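Local coordinates for protein VlsE1 (Borreliella burgdorferi, PDB 1L8W) that is a variable surface lipoprotein antigen of the Lyme disease spirochaete, and probably helps it evade the host immune response through antigenic switching, at residues K192-A197 against A274-R279; A234-K239 against N246-A251; K240-K245 against G257-G262. All coordinates share one frame; numbering follows the deposited sequence.

Interaction 1: K192-A197 against A274-R279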
loop_
_atom_site.group_PDB
_atom_site.type_symbol
_atom_site.label_atom_id
_atom_site.label_comp_id
_atom_site.label_asym_id
_atom_site.label_seq_id
_atom_site.Cartn_x
_atom_site.Cartn_y
_atom_site.Cartn_z
ATOM N N LYS A 192 8.630 7.464 14.409
ATOM C CA LYS A 192 9.069 8.851 14.539
ATOM C C LYS A 192 8.869 9.650 13.259
ATOM O O LYS A 192 8.806 10.881 13.287
ATOM C CB LYS A 192 10.546 8.905 14.943
ATOM C CG LYS A 192 10.859 8.144 16.220
ATOM C CD LYS A 192 12.334 8.214 16.578
ATOM C CE LYS A 192 12.564 7.601 17.957
ATOM N NZ LYS A 192 13.980 7.737 18.375
ATOM N N LEU A 193 8.784 8.944 12.140
ATOM C CA LEU A 193 8.605 9.570 10.837
ATOM C C LEU A 193 7.163 9.996 10.630
ATOM O O LEU A 193 6.870 10.802 9.748
ATOM C CB LEU A 193 9.016 8.591 9.730
ATOM C CG LEU A 193 10.440 8.044 9.874
ATOM C CD1 LEU A 193 10.758 7.160 8.701
ATOM C CD2 LEU A 193 11.440 9.183 9.962
ATOM N N PHE A 194 6.273 9.455 11.459
ATOM C CA PHE A 194 4.850 9.751 11.381
ATOM C C PHE A 194 4.417 10.925 12.258
ATOM O O PHE A 194 3.230 11.241 12.344
ATOM C CB PHE A 194 4.046 8.493 11.737
ATOM C CG PHE A 194 4.201 7.377 10.730
ATOM C CD1 PHE A 194 5.389 6.663 10.641
ATOM C CD2 PHE A 194 3.189 7.098 9.820
ATOM C CE1 PHE A 194 5.568 5.695 9.658
ATOM C CE2 PHE A 194 3.357 6.129 8.830
ATOM C CZ PHE A 194 4.547 5.427 8.746
ATOM N N GLY A 195 5.384 11.584 12.889
ATOM C CA GLY A 195 5.053 12.703 13.751
ATOM C C GLY A 195 5.321 14.051 13.115
ATOM O O GLY A 195 5.388 14.166 11.896
ATOM N N LYS A 196 5.480 15.075 13.946
ATOM C CA LYS A 196 5.744 16.416 13.444
ATOM C C LYS A 196 7.190 16.544 13.003
ATOM O O LYS A 196 8.003 15.646 13.226
ATOM C CB LYS A 196 5.420 17.458 14.518
ATOM C CG LYS A 196 6.171 17.270 15.808
ATOM C CD LYS A 196 5.587 18.123 16.923
ATOM C CE LYS A 196 4.158 17.705 17.245
ATOM N NZ LYS A 196 3.599 18.467 18.398
ATOM N N ALA A 197 7.502 17.660 12.357
ATOM C CA ALA A 197 8.851 17.909 11.863
ATOM C C ALA A 197 9.447 19.126 12.546
ATOM O O ALA A 197 8.790 19.779 13.356
ATOM C CB ALA A 197 8.821 18.126 10.353
ATOM N N ALA A 274 3.195 -1.697 6.270
ATOM C CA ALA A 274 1.872 -1.366 5.745
ATOM C C ALA A 274 1.539 0.107 5.991
ATOM O O ALA A 274 0.971 0.775 5.120
ATOM C CB ALA A 274 0.804 -2.246 6.386
ATOM N N ALA A 275 1.873 0.600 7.182
ATOM C CA ALA A 275 1.613 1.995 7.538
ATOM C C ALA A 275 2.402 2.871 6.590
ATOM O O ALA A 275 1.943 3.921 6.142
ATOM C CB ALA A 275 2.050 2.272 8.984
ATOM N N ILE A 276 3.608 2.405 6.301
ATOM C CA ILE A 276 4.528 3.083 5.416
ATOM C C ILE A 276 4.019 3.112 3.979
ATOM O O ILE A 276 3.971 4.177 3.364
ATOM C CB ILE A 276 5.927 2.408 5.480
ATOM C CG1 ILE A 276 6.576 2.724 6.837
ATOM C CG2 ILE A 276 6.795 2.866 4.329
ATOM C CD1 ILE A 276 7.980 2.165 7.037
ATOM N N ALA A 277 3.619 1.961 3.449
ATOM C CA ALA A 277 3.135 1.907 2.067
ATOM C C ALA A 277 1.857 2.717 1.871
ATOM O O ALA A 277 1.700 3.390 0.850
ATOM C CB ALA A 277 2.912 0.461 1.632
ATOM N N LEU A 278 0.952 2.656 2.844
ATOM C CA LEU A 278 -0.298 3.406 2.759
ATOM C C LEU A 278 -0.038 4.908 2.791
ATOM O O LEU A 278 -0.645 5.665 2.033
ATOM C CB LEU A 278 -1.229 3.039 3.914
ATOM C CG LEU A 278 -2.108 1.801 3.732
ATOM C CD1 LEU A 278 -2.689 1.390 5.069
ATOM C CD2 LEU A 278 -3.214 2.095 2.720
ATOM N N ARG A 279 0.873 5.332 3.665
ATOM C CA ARG A 279 1.201 6.741 3.802
ATOM C C ARG A 279 1.841 7.260 2.521
ATOM O O ARG A 279 1.494 8.338 2.038
ATOM C CB ARG A 279 2.148 6.934 4.979
ATOM C CG ARG A 279 2.610 8.353 5.192
ATOM C CD ARG A 279 1.949 8.923 6.411
ATOM N NE ARG A 279 2.784 9.908 7.063
ATOM C CZ ARG A 279 2.403 10.628 8.111
ATOM N NH1 ARG A 279 1.186 10.476 8.620
ATOM N NH2 ARG A 279 3.252 11.477 8.664
HETATM O O HOH W 1 1.316 12.957 10.542
#
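The ring of Phe-194 and the guanidinium of Arg-279 carry this contact. Phe-194 CD2 lies over one face of the guanidinium, offset toward the rim, and is 4.0 Å from Arg-279 CZ. The two planes are 41° apart, so the groups overlap at a tilt rather than as a parallel stack. A water sits at the guanidinium edge, in its plane. It accepts from Arg-279 NH2 at 3.1 Å and donates to Phe-194 O, also at 3.1 Å. No direct hydrogen bond joins the two segments, and this water supplies the polar link between them. The edge of the Phe-194 ring meets the helix. Ala-275 O and Ile-276 CG1 both lie near the ring plane, with Phe-194 CE2 3.8 Å from Ala-275 O and Phe-194 CZ 3.9 Å from Ile-276 CG1. Ala-275 CB also touches the same corner of the ring, 4.0 Å from Phe-194 CZ.

The side chains of Phe-194 and Arg-279 slide past each other in opposite directions. Arg-279 CG is anti to the backbone N (chi1 178°), and a bend at chi2 (108°) brings CD close to the ring, 4.0 Å from Phe-194 CE2. The chain then runs on toward the loop, where NH2 comes 3.6 Å from Phe-194 CA. The buried guanidinium also donates from NH1 to Ala-251 O, and NH2 makes a weak bond to Lys-286 O. Carbonyl oxygens and water around it would probably help to stabilise its positive charge.

This is buried packing that ties the loop between helices 153-170 and 205-216 to helix 269-281. Ala-275 packs on Ala-250 of helix 247-252. Ile-276 packs on helix 205-216 through Ala-211 and Val-215, and on helix 294-333 through Ala-308. Leu-193 joins the short strand 287-288 by a backbone hydrogen bond with Ala-288.

Interaction 2: A234-K239 against N246-A251; sequences AEQDGK and NPIAAA
Glu-235 meets Asn-246 through its backbone. Asn-246 ND2 donates to Glu-235 O at 2.8 Å with an N-H...O angle of 157°. The oxygen lies in the amide plane of Asn-246, but the donor stands about 50° out of the plane of the Glu-235 carbonyl. The other end of the amide works as the N-cap of helix 247-252: Asn-246 OD1 accepts from Ala-249 N at 2.6 Å. Next, Gln-236 crosses Ile-248. Its backbone O is 3.6 Å from Ile-248 CG2, and its CB is 3.9 Å from the same methyl. Asp-237 turns its carbonyl oxygen to Ala-249 CB. Gly-238 brings its CA to Ala-249 O in a CA-H...O contact of 3.4 Å. Lys-239 N donates to that same oxygen at 3.1 Å. The bend at chi4 (62°) turns Lys-239 NZ back over the loop. There it donates to Asp-237 O at 3.0 Å, makes a weak bond to Glu-235 O, and lies against Ala-249 CB. A water bridges Lys-239 O and Ala-250 O.

The chemistry is mostly that of backbone carbonyls. With both ends of its amide engaged, Asn-246 is held in one orientation. It caps the helix and grips the loop at once. The carbonyls around Lys-239 NZ would probably suit a charged ammonium, and its bonds to them tie the loop to itself where it curls round the first turn of the helix.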
loop_
_atom_site.group_PDB
_atom_site.type_symbol
_atom_site.label_atom_id
_atom_site.label_comp_id
_atom_site.label_asym_id
_atom_site.label_seq_id
_atom_site.Cartn_x
_atom_site.Cartn_y
_atom_site.Cartn_z
ATOM N N ALA A 234 -12.084 -1.255 13.062
ATOM C CA ALA A 234 -13.166 -0.322 13.335
ATOM C C ALA A 234 -12.621 1.052 13.682
ATOM O O ALA A 234 -13.272 2.068 13.425
ATOM C CB ALA A 234 -14.025 -0.843 14.472
ATOM N N GLU A 235 -11.423 1.078 14.259
ATOM C CA GLU A 235 -10.778 2.324 14.658
ATOM C C GLU A 235 -9.817 2.778 13.564
ATOM O O GLU A 235 -8.595 2.740 13.743
ATOM C CB GLU A 235 -10.006 2.121 15.966
ATOM C CG GLU A 235 -10.464 0.916 16.793
ATOM C CD GLU A 235 -10.028 -0.420 16.189
ATOM O OE1 GLU A 235 -8.809 -0.695 16.166
ATOM O OE2 GLU A 235 -10.900 -1.193 15.734
ATOM N N GLN A 236 -10.373 3.227 12.440
ATOM C CA GLN A 236 -9.566 3.661 11.311
ATOM C C GLN A 236 -9.206 5.130 11.240
ATOM O O GLN A 236 -8.700 5.586 10.216
ATOM C CB GLN A 236 -10.234 3.257 9.999
ATOM C CG GLN A 236 -10.363 1.764 9.835
ATOM C CD GLN A 236 -10.736 1.367 8.433
ATOM O OE1 GLN A 236 -11.136 0.228 8.188
ATOM N NE2 GLN A 236 -10.599 2.301 7.494
ATOM N N ASP A 237 -9.450 5.880 12.306
ATOM C CA ASP A 237 -9.092 7.293 12.282
ATOM C C ASP A 237 -7.650 7.492 12.732
ATOM O O ASP A 237 -7.100 6.676 13.475
ATOM C CB ASP A 237 -10.043 8.117 13.156
ATOM C CG ASP A 237 -10.651 9.286 12.395
ATOM O OD1 ASP A 237 -9.894 10.210 12.013
ATOM O OD2 ASP A 237 -11.881 9.272 12.156
ATOM N N GLY A 238 -7.045 8.583 12.268
ATOM C CA GLY A 238 -5.665 8.885 12.602
ATOM C C GLY A 238 -5.335 8.952 14.083
ATOM O O GLY A 238 -6.105 9.486 14.883
ATOM N N LYS A 239 -4.171 8.413 14.437
ATOM C CA LYS A 239 -3.691 8.387 15.813
ATOM C C LYS A 239 -2.167 8.524 15.828
ATOM O O LYS A 239 -1.486 8.081 14.900
ATOM C CB LYS A 239 -4.085 7.066 16.483
ATOM C CG LYS A 239 -5.582 6.806 16.538
ATOM C CD LYS A 239 -5.892 5.553 17.331
ATOM C CE LYS A 239 -7.337 5.118 17.139
ATOM N NZ LYS A 239 -7.620 4.773 15.709
ATOM N N ASN A 246 -3.560 -0.069 14.216
ATOM C CA ASN A 246 -3.625 -0.679 12.894
ATOM C C ASN A 246 -2.885 0.220 11.903
ATOM O O ASN A 246 -2.767 1.423 12.123
ATOM C CB ASN A 246 -5.087 -0.896 12.476
ATOM C CG ASN A 246 -5.863 0.407 12.337
ATOM O OD1 ASN A 246 -5.645 1.175 11.400
ATOM N ND2 ASN A 246 -6.773 0.659 13.271
ATOM N N PRO A 247 -2.367 -0.347 10.800
ATOM C CA PRO A 247 -1.645 0.497 9.839
ATOM C C PRO A 247 -2.417 1.686 9.227
ATOM O O PRO A 247 -1.805 2.702 8.864
ATOM C CB PRO A 247 -1.137 -0.512 8.798
ATOM C CG PRO A 247 -2.060 -1.667 8.918
ATOM C CD PRO A 247 -2.354 -1.762 10.389
ATOM N N ILE A 248 -3.742 1.573 9.122
ATOM C CA ILE A 248 -4.558 2.663 8.582
ATOM C C ILE A 248 -4.554 3.855 9.549
ATOM O O ILE A 248 -4.352 4.999 9.140
ATOM C CB ILE A 248 -6.022 2.198 8.317
ATOM C CG1 ILE A 248 -6.043 1.206 7.148
ATOM C CG2 ILE A 248 -6.926 3.395 8.013
ATOM C CD1 ILE A 248 -7.419 0.676 6.819
ATOM N N ALA A 249 -4.747 3.582 10.832
ATOM C CA ALA A 249 -4.750 4.634 11.842
ATOM C C ALA A 249 -3.370 5.280 11.967
ATOM O O ALA A 249 -3.250 6.484 12.246
ATOM C CB ALA A 249 -5.170 4.058 13.184
ATOM N N ALA A 250 -2.329 4.476 11.768
ATOM C CA ALA A 250 -0.957 4.965 11.866
ATOM C C ALA A 250 -0.594 5.811 10.657
ATOM O O ALA A 250 0.058 6.845 10.801
ATOM C CB ALA A 250 0.030 3.782 12.010
ATOM N N ALA A 251 -1.017 5.375 9.471
ATOM C CA ALA A 251 -0.733 6.099 8.226
ATOM C C ALA A 251 -1.381 7.494 8.180
ATOM O O ALA A 251 -0.743 8.461 7.777
ATOM C CB ALA A 251 -1.182 5.266 7.019
HETATM O O HOH W 2 0.630 7.814 13.377
#

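Interaction 3: K240-K245 against G257-G262; sequences KPEEAK and GGAEFG
Pro-241 packs against the backbone of 257-262, and its carbonyl oxygen meets two donors there. Gly-262 N donates to Pro-241 O at 3.2 Å from above the carbonyl plane. Phe-261 CA approaches the same oxygen in a CA-H...O contact, also 3.2 Å. Pro-241 O further lies at the edge of the Phe-261 ring, near its plane, 3.6 Å from Phe-261 CD1. On the proline ring, CB faces the carbonyl oxygens of Ala-259 and Glu-260, while CD is 3.7 Å from Gly-258 CA.

Glu-242 reaches the same backbone through its carboxylate. Ala-259 N donates to Glu-242 OE2 at 2.9 Å, from 66° out of the carboxylate plane. The side chain leaves its backbone pointing away from 257-262, and the bend at chi2 (87°) brings CD back toward it. Gly-258 CA lies close to both this carboxylate and Pro-241. A CB there would clash with Glu-242 OE1 and Pro-241 CD, so the lack of a side chain lets both come close. Lys-240 bends at chi3 (-58°), which brings CE as well as CB close to Gly-257 O, with CE 3.0 Å from it.

A turn sets these groups in place. Lys-240 O accepts from Glu-243 N and Ala-244 N, each at 3.0 Å, and so Pro-241 and Glu-242 sit at the bend. Farther out, Gln-263 NE2 bonds to Glu-242 O. Glu-260 forms a salt bridge and Phe-261 a backbone hydrogen bond with Lys-188.

With the bond from Glu-243 N, the backbone angles of Pro-241 and Glu-242 make 240-243 a type I beta turn with proline at its second position. The bond from Ala-244 N carries the turn one residue further. This loop-to-loop packing joins the two irregular connections before and after helix 247-252 of a mainly helical fold.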
loop_
_atom_site.group_PDB
_atom_site.type_symbol
_atom_site.label_atom_id
_atom_site.label_comp_id
_atom_site.label_asym_id
_atom_site.label_seq_id
_atom_site.Cartn_x
_atom_site.Cartn_y
_atom_site.Cartn_z
ATOM N N LYS A 240 -1.630 9.136 16.881
ATOM C CA LYS A 240 -0.187 9.301 16.988
ATOM C C LYS A 240 0.451 7.920 17.049
ATOM O O LYS A 240 -0.222 6.938 17.367
ATOM C CB LYS A 240 0.175 10.131 18.225
ATOM C CG LYS A 240 -0.293 9.564 19.553
ATOM C CD LYS A 240 -0.142 10.611 20.662
ATOM C CE LYS A 240 1.295 11.091 20.793
ATOM N NZ LYS A 240 1.458 12.222 21.754
ATOM N N PRO A 241 1.757 7.824 16.731
ATOM C CA PRO A 241 2.509 6.564 16.734
ATOM C C PRO A 241 2.354 5.735 18.004
ATOM O O PRO A 241 2.288 4.508 17.955
ATOM C CB PRO A 241 3.952 7.023 16.519
ATOM C CG PRO A 241 3.787 8.277 15.707
ATOM C CD PRO A 241 2.652 8.957 16.428
ATOM N N GLU A 242 2.283 6.422 19.137
ATOM C CA GLU A 242 2.162 5.774 20.436
ATOM C C GLU A 242 0.834 5.078 20.685
ATOM O O GLU A 242 0.758 4.166 21.514
ATOM C CB GLU A 242 2.393 6.795 21.557
ATOM C CG GLU A 242 3.749 7.487 21.520
ATOM C CD GLU A 242 3.754 8.721 20.634
ATOM O OE1 GLU A 242 2.974 8.760 19.661
ATOM O OE2 GLU A 242 4.549 9.650 20.904
ATOM N N GLU A 243 -0.203 5.489 19.962
ATOM C CA GLU A 243 -1.536 4.939 20.173
ATOM C C GLU A 243 -2.150 4.117 19.049
ATOM O O GLU A 243 -3.056 3.323 19.296
ATOM C CB GLU A 243 -2.490 6.079 20.520
ATOM C CG GLU A 243 -2.094 6.881 21.755
ATOM C CD GLU A 243 -2.902 8.162 21.893
ATOM O OE1 GLU A 243 -4.122 8.121 21.636
ATOM O OE2 GLU A 243 -2.328 9.207 22.263
ATOM N N ALA A 244 -1.677 4.310 17.822
ATOM C CA ALA A 244 -2.215 3.576 16.674
ATOM C C ALA A 244 -2.204 2.060 16.893
ATOM O O ALA A 244 -1.226 1.510 17.401
ATOM C CB ALA A 244 -1.421 3.926 15.413
ATOM N N LYS A 245 -3.288 1.395 16.503
ATOM C CA LYS A 245 -3.395 -0.057 16.652
ATOM C C LYS A 245 -3.493 -0.810 15.321
ATOM O O LYS A 245 -3.519 -2.048 15.297
ATOM C CB LYS A 245 -4.593 -0.414 17.544
ATOM C CG LYS A 245 -4.401 -0.070 19.032
ATOM C CD LYS A 245 -5.625 -0.437 19.860
ATOM C CE LYS A 245 -5.409 -0.168 21.347
ATOM N NZ LYS A 245 -4.335 -1.020 21.933
ATOM N N GLY A 257 1.751 14.396 16.811
ATOM C CA GLY A 257 2.941 13.667 16.427
ATOM C C GLY A 257 3.295 12.652 17.492
ATOM O O GLY A 257 2.476 12.343 18.362
ATOM N N GLY A 258 4.518 12.137 17.437
ATOM C CA GLY A 258 4.932 11.151 18.413
ATOM C C GLY A 258 6.232 10.479 18.027
ATOM O O GLY A 258 6.813 10.781 16.984
ATOM N N ALA A 259 6.681 9.559 18.875
ATOM C CA ALA A 259 7.926 8.842 18.645
ATOM C C ALA A 259 7.681 7.451 18.098
ATOM O O ALA A 259 7.028 7.284 17.067
ATOM C CB ALA A 259 8.717 8.756 19.940
ATOM N N GLU A 260 8.205 6.453 18.799
ATOM C CA GLU A 260 8.066 5.066 18.382
ATOM C C GLU A 260 6.621 4.601 18.362
ATOM O O GLU A 260 5.746 5.238 18.938
ATOM C CB GLU A 260 8.839 4.145 19.331
ATOM C CG GLU A 260 10.267 4.567 19.622
ATOM C CD GLU A 260 11.046 3.474 20.335
ATOM O OE1 GLU A 260 10.526 2.921 21.331
ATOM O OE2 GLU A 260 12.177 3.167 19.895
ATOM N N PHE A 261 6.375 3.488 17.678
ATOM C CA PHE A 261 5.045 2.908 17.657
ATOM C C PHE A 261 4.981 2.230 19.028
ATOM O O PHE A 261 5.811 1.372 19.345
ATOM C CB PHE A 261 4.917 1.879 16.532
ATOM C CG PHE A 261 4.737 2.490 15.157
ATOM C CD1 PHE A 261 3.627 3.282 14.872
ATOM C CD2 PHE A 261 5.657 2.244 14.143
ATOM C CE1 PHE A 261 3.435 3.821 13.594
ATOM C CE2 PHE A 261 5.478 2.774 12.865
ATOM C CZ PHE A 261 4.366 3.564 12.588
ATOM N N GLY A 262 4.011 2.624 19.844
ATOM C CA GLY A 262 3.912 2.068 21.182
ATOM C C GLY A 262 3.008 0.869 21.400
ATOM O O GLY A 262 3.243 0.083 22.318
#

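How the interactions relate
From the N terminus, 192-197 follows helix 153-170 and meets 274-279 on helix 269-281, so interaction 1 closes the widest loop of the three. Interactions 2 and 3 both fall within that loop. Interaction 2 closes a short one, bringing 234-239 onto the start of helix 247-252. Interaction 3 joins 240-245 to 257-262, beyond that helix. Its segments alternate with those of interaction 2, so these two cross. Ala-250 CB connects them by packing on Ala-244 CB and Phe-261 CE1. Interactions 1 and 2 meet where Ala-274 packs on Pro-247 and Phe-194 CD2 on Ala-250 O. Phe-194 links interaction 1 to interaction 3 through Phe-261 and Pro-241. Together they gather three loops around helices 247-252 and 269-281.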